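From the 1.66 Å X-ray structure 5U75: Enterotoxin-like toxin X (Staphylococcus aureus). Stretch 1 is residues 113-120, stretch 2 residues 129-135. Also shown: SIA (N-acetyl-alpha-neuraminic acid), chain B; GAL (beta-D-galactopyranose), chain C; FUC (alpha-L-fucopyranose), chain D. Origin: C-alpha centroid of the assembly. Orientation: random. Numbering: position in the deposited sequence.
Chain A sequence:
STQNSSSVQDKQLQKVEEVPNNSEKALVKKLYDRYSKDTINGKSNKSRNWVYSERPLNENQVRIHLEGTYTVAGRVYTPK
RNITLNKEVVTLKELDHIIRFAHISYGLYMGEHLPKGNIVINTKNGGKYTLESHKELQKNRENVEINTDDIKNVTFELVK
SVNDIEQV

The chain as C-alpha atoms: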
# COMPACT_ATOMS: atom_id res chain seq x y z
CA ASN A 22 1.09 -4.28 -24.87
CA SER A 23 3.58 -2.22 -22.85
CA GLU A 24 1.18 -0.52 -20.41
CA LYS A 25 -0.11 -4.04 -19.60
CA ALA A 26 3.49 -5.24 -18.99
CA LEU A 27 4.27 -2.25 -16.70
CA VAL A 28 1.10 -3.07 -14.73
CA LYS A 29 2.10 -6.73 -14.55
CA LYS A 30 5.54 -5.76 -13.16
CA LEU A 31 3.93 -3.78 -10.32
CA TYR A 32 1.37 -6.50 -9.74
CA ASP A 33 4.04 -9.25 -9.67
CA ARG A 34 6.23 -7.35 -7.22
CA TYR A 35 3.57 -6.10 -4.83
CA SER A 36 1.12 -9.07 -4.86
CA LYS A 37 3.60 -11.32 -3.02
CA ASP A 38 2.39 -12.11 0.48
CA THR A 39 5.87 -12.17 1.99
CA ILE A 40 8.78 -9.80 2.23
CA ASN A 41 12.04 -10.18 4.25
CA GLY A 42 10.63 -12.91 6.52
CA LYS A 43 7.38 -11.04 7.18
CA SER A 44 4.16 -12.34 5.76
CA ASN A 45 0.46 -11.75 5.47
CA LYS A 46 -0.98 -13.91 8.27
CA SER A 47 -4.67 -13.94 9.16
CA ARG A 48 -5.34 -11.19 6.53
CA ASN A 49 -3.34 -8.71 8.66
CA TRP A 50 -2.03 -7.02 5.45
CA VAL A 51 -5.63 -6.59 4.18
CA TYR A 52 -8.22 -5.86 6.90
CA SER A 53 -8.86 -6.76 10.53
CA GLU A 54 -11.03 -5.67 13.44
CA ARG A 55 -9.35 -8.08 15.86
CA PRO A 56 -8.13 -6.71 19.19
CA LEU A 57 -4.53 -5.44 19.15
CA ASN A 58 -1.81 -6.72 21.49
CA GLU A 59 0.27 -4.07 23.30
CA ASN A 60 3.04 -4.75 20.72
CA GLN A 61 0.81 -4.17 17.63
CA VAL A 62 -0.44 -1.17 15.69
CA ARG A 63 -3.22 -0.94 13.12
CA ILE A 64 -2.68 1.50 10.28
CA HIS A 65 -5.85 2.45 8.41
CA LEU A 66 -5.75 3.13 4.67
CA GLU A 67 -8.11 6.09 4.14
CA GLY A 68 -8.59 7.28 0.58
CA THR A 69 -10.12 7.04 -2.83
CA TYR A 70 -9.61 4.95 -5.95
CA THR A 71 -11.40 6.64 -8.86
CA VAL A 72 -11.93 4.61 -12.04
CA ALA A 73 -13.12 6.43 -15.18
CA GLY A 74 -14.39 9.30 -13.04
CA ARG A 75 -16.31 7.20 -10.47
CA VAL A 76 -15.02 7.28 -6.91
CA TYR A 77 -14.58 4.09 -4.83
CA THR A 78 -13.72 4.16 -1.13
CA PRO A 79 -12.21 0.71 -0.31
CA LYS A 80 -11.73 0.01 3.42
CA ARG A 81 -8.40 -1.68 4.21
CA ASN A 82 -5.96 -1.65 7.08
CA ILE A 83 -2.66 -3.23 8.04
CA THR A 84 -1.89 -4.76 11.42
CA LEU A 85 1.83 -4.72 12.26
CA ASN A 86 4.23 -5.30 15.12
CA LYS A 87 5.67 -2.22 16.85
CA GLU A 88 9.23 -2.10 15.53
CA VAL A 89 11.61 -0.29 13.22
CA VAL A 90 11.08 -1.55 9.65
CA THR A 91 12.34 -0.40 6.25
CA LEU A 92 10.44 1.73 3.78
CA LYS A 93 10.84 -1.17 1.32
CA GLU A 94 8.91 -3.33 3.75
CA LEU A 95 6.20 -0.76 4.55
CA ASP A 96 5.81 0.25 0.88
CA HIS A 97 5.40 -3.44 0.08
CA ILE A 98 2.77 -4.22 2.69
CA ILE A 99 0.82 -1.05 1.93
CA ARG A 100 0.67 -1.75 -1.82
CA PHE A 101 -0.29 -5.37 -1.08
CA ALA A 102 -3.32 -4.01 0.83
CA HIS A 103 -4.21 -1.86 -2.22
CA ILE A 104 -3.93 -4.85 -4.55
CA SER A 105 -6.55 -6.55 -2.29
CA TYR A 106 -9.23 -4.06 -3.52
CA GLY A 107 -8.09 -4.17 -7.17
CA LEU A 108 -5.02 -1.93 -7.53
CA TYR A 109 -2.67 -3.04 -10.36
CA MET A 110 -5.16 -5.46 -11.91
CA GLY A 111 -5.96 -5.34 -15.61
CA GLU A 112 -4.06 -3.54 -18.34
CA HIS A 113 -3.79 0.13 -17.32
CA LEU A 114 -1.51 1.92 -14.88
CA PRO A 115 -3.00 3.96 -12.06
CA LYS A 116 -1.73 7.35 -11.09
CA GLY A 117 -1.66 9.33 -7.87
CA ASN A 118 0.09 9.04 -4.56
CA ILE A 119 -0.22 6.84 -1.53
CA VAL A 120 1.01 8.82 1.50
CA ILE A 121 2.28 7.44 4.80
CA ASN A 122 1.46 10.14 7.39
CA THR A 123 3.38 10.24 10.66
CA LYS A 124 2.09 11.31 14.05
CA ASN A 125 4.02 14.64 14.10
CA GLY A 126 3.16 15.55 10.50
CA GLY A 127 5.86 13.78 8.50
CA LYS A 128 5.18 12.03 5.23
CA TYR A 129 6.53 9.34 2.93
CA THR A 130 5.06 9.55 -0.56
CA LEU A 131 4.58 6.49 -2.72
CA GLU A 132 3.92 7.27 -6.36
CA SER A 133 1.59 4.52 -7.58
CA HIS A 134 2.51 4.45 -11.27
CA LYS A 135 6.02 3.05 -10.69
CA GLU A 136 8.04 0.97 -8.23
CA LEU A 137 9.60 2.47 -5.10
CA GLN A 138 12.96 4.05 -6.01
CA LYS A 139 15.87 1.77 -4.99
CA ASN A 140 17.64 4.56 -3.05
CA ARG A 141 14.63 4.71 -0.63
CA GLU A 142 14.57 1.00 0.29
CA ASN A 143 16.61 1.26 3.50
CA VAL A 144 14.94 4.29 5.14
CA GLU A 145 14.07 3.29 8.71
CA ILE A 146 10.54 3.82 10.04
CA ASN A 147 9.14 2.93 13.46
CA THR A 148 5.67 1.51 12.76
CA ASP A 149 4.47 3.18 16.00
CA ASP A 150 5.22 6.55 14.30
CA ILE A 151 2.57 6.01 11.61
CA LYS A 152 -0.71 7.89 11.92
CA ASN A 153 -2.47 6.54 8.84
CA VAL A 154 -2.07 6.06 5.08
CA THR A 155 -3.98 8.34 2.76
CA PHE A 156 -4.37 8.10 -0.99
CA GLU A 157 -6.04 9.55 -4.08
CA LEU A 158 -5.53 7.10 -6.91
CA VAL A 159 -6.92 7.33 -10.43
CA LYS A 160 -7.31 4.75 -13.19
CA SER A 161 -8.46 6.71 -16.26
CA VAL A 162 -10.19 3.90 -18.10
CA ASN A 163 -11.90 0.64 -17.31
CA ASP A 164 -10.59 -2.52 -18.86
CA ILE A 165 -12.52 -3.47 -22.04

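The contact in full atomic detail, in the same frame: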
# COMPACT_ATOMS: atom_id res chain seq x y z
N HIS A 113 -4.14 -1.28 -17.37
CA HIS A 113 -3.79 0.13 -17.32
C HIS A 113 -3.19 0.54 -15.98
O HIS A 113 -3.62 0.09 -14.93
CB HIS A 113 -5.03 0.98 -17.61
CG HIS A 113 -5.71 0.60 -18.88
ND1 HIS A 113 -5.18 0.91 -20.11
CD2 HIS A 113 -6.85 -0.09 -19.12
CE1 HIS A 113 -5.96 0.43 -21.06
NE2 HIS A 113 -6.98 -0.17 -20.49
N LEU A 114 -2.21 1.43 -16.05
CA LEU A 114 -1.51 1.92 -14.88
C LEU A 114 -2.36 2.95 -14.15
O LEU A 114 -2.90 3.86 -14.77
CB LEU A 114 -0.19 2.59 -15.25
CG LEU A 114 1.05 1.74 -15.49
CD1 LEU A 114 2.16 2.65 -16.00
CD2 LEU A 114 1.48 1.03 -14.21
N PRO A 115 -2.41 2.86 -12.81
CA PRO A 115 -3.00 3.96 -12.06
C PRO A 115 -2.03 5.11 -11.94
O PRO A 115 -0.85 4.99 -12.29
CB PRO A 115 -3.24 3.34 -10.67
CG PRO A 115 -2.13 2.34 -10.54
CD PRO A 115 -1.88 1.80 -11.92
N LYS A 116 -2.54 6.21 -11.42
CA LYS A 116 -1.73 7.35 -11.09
C LYS A 116 -2.23 7.95 -9.79
O LYS A 116 -3.35 7.71 -9.37
CB LYS A 116 -1.75 8.37 -12.25
CG LYS A 116 -3.13 8.85 -12.64
CD LYS A 116 -3.12 9.47 -14.04
CE LYS A 116 -4.41 10.24 -14.31
NZ LYS A 116 -4.84 10.15 -15.73
N GLY A 117 -1.36 8.71 -9.14
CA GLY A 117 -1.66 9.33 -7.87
C GLY A 117 -0.77 8.74 -6.78
O GLY A 117 -0.10 7.71 -6.96
N ASN A 118 -0.79 9.40 -5.65
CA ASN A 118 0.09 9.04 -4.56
C ASN A 118 -0.61 8.36 -3.42
O ASN A 118 -1.74 8.71 -3.07
CB ASN A 118 0.78 10.26 -4.00
CG ASN A 118 1.65 10.95 -5.02
OD1 ASN A 118 2.17 10.32 -5.94
ND2 ASN A 118 1.78 12.26 -4.87
N ILE A 119 0.11 7.41 -2.83
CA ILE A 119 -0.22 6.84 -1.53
C ILE A 119 0.72 7.52 -0.53
O ILE A 119 1.93 7.56 -0.76
CB ILE A 119 -0.01 5.32 -1.54
CG1 ILE A 119 -0.83 4.66 -2.64
CG2 ILE A 119 -0.37 4.71 -0.18
CD1 ILE A 119 -0.35 3.26 -3.01
N VAL A 120 0.19 8.07 0.56
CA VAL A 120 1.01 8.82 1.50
C VAL A 120 0.97 8.22 2.90
O VAL A 120 -0.09 8.10 3.49
CB VAL A 120 0.59 10.31 1.56
CG1 VAL A 120 1.49 11.09 2.50
CG2 VAL A 120 0.60 10.91 0.14
N TYR A 129 5.81 10.11 3.92
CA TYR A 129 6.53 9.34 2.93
C TYR A 129 5.56 9.10 1.79
O TYR A 129 4.51 8.46 1.97
CB TYR A 129 7.04 8.00 3.49
CG TYR A 129 7.86 8.12 4.75
CD1 TYR A 129 9.24 8.32 4.69
CD2 TYR A 129 7.26 8.02 6.01
CE1 TYR A 129 10.00 8.44 5.84
CE2 TYR A 129 8.01 8.10 7.18
CZ TYR A 129 9.39 8.32 7.09
OH TYR A 129 10.12 8.42 8.25
N THR A 130 5.93 9.57 0.60
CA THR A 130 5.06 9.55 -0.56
C THR A 130 5.43 8.44 -1.52
O THR A 130 6.59 8.32 -1.94
CB THR A 130 5.08 10.91 -1.32
OG1 THR A 130 4.78 11.98 -0.42
CG2 THR A 130 4.09 10.89 -2.47
N LEU A 131 4.45 7.61 -1.85
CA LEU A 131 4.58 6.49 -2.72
C LEU A 131 3.81 6.74 -4.00
O LEU A 131 2.58 6.62 -4.03
CB LEU A 131 4.06 5.22 -2.04
CG LEU A 131 4.51 5.00 -0.59
CD1 LEU A 131 3.82 3.74 -0.09
CD2 LEU A 131 6.02 4.87 -0.46
N GLU A 132 4.54 7.04 -5.06
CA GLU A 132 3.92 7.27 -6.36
C GLU A 132 3.47 5.95 -6.98
O GLU A 132 4.30 5.06 -7.23
CB GLU A 132 4.91 8.00 -7.28
CG GLU A 132 5.37 9.32 -6.76
CD GLU A 132 6.18 10.09 -7.79
OE1 GLU A 132 5.55 10.55 -8.76
OE2 GLU A 132 7.42 10.20 -7.64
N SER A 133 2.17 5.81 -7.26
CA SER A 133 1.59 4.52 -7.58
C SER A 133 1.90 3.97 -8.96
O SER A 133 1.73 2.80 -9.20
CB SER A 133 0.07 4.54 -7.40
OG SER A 133 -0.54 5.40 -8.35
N HIS A 134 2.33 4.83 -9.88
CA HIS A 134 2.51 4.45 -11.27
C HIS A 134 3.84 3.73 -11.55
O HIS A 134 4.06 3.24 -12.67
CB HIS A 134 2.39 5.71 -12.17
CG HIS A 134 3.50 6.68 -12.01
ND1 HIS A 134 3.56 7.61 -10.99
CD2 HIS A 134 4.63 6.87 -12.75
CE1 HIS A 134 4.65 8.34 -11.13
NE2 HIS A 134 5.32 7.89 -12.18
N LYS A 135 4.71 3.65 -10.54
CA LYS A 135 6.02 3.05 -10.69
C LYS A 135 6.46 2.42 -9.37
O LYS A 135 5.87 2.69 -8.32
CB LYS A 135 7.04 4.11 -11.14
CG LYS A 135 7.23 5.27 -10.18
CD LYS A 135 8.19 6.33 -10.68
CE LYS A 135 8.38 7.42 -9.64
NZ LYS A 135 9.19 8.58 -10.12
C1 SIA B . 8.27 12.33 0.41
C2 SIA B . 9.58 13.12 0.47
C3 SIA B . 9.45 14.41 1.29
C4 SIA B . 9.25 14.12 2.77
C5 SIA B . 10.32 13.17 3.33
C6 SIA B . 10.41 11.94 2.44
C7 SIA B . 11.50 10.91 2.75
C8 SIA B . 11.56 9.83 1.67
C9 SIA B . 12.36 8.62 2.14
C10 SIA B . 10.93 12.54 5.61
C11 SIA B . 10.44 12.14 6.96
N5 SIA B . 9.98 12.79 4.70
O1A SIA B . 7.20 12.95 0.36
O1B SIA B . 8.32 11.06 0.37
O4 SIA B . 9.27 15.30 3.57
O6 SIA B . 10.62 12.31 1.08
O7 SIA B . 12.78 11.55 2.93
O8 SIA B . 10.24 9.36 1.34
O9 SIA B . 12.70 7.84 1.00
O10 SIA B . 12.14 12.59 5.37
C1 GAL C . 11.80 11.49 -3.54
C2 GAL C . 11.50 12.61 -2.56
C3 GAL C . 10.25 12.28 -1.73
C4 GAL C . 9.10 11.96 -2.69
C5 GAL C . 9.47 10.85 -3.66
C6 GAL C . 8.31 10.58 -4.62
O2 GAL C . 12.61 12.84 -1.70
O3 GAL C . 9.96 13.40 -0.88
O4 GAL C . 8.75 13.16 -3.37
O5 GAL C . 10.66 11.19 -4.37
O6 GAL C . 8.61 9.52 -5.53
C1 FUC D . 12.06 12.48 -8.06
C2 FUC D . 10.69 12.33 -8.72
C3 FUC D . 9.58 12.59 -7.71
C4 FUC D . 9.76 13.96 -7.08
C5 FUC D . 11.14 14.01 -6.43
C6 FUC D . 11.43 15.35 -5.78
O2 FUC D . 10.52 11.00 -9.22
O3 FUC D . 8.32 12.48 -8.37
O4 FUC D . 9.63 14.96 -8.10
O5 FUC D . 12.17 13.72 -7.38
O HOH W 1 1.31 9.05 -10.21
O HOH W 2 2.66 10.89 -8.54

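This contact is an antiparallel pairing of two strands, extended past the end of the second strand by two hydrogen bonds from Ser-133 to the carbonyl of Gly-117, and bordered by a glycan-binding edge. The strand segment that includes Asn-118 to Val-120 runs against Tyr-129 to Glu-132, with 154° between their directions. Ile-119 and Leu-131 form the hydrogen-bonded pair. Ile-119 N donates to Leu-131 O at 2.9 Å, and Leu-131 N donates to Ile-119 O at 2.7 Å. Both bonds are close to straight. The side chains of this pair share one face of the sheet and pack together, with Ile-119 CB 4.1 Å from Leu-131 CB.

Asn-118 with Glu-132 and Val-120 with Thr-130 are the non-hydrogen-bonded pairs. Their CA atoms are 4.6 Å apart, closer than the 5.0 Å between the CA atoms of Ile-119 and Leu-131. Here CA-H groups face carbonyls: Asn-118 CA lies 3.5 Å from Leu-131 O, and Val-120 CA lies 3.5 Å from Tyr-129 O. These four side chains lie on the other face. Asn-118 CG reaches to 3.5 Å from Thr-130 CG2, a diagonal contact.

Gly-117 O accepts two hydrogen bonds, from Ser-133 N at 3.0 Å and from Ser-133 OG at 2.7 Å. The side chain is in the p rotamer (chi1 67°), which places OG on the same carbonyl that the main-chain N reaches. The backbone angles of Gly-117 would jam a CB against the preceding carbonyl, so they call for glycine. Beyond it, Pro-115 O packs 3.3 Å from His-134 CB.

Two waters add links. The O of water 1 accepts from Gly-117 N at 2.9 Å and lies 2.8 Å from His-134 ND1, to which it is also hydrogen-bonded. The O of water 2 donates to Asn-118 OD1 at 2.7 Å and Glu-132 OE1 at 2.9 Å.

Stretch 2 also binds sugar. Thr-130 N donates to SIA O1B at 2.8 Å, and Glu-132 OE2 accepts from GAL O6 at 2.5 Å and FUC O3 at 2.6 Å.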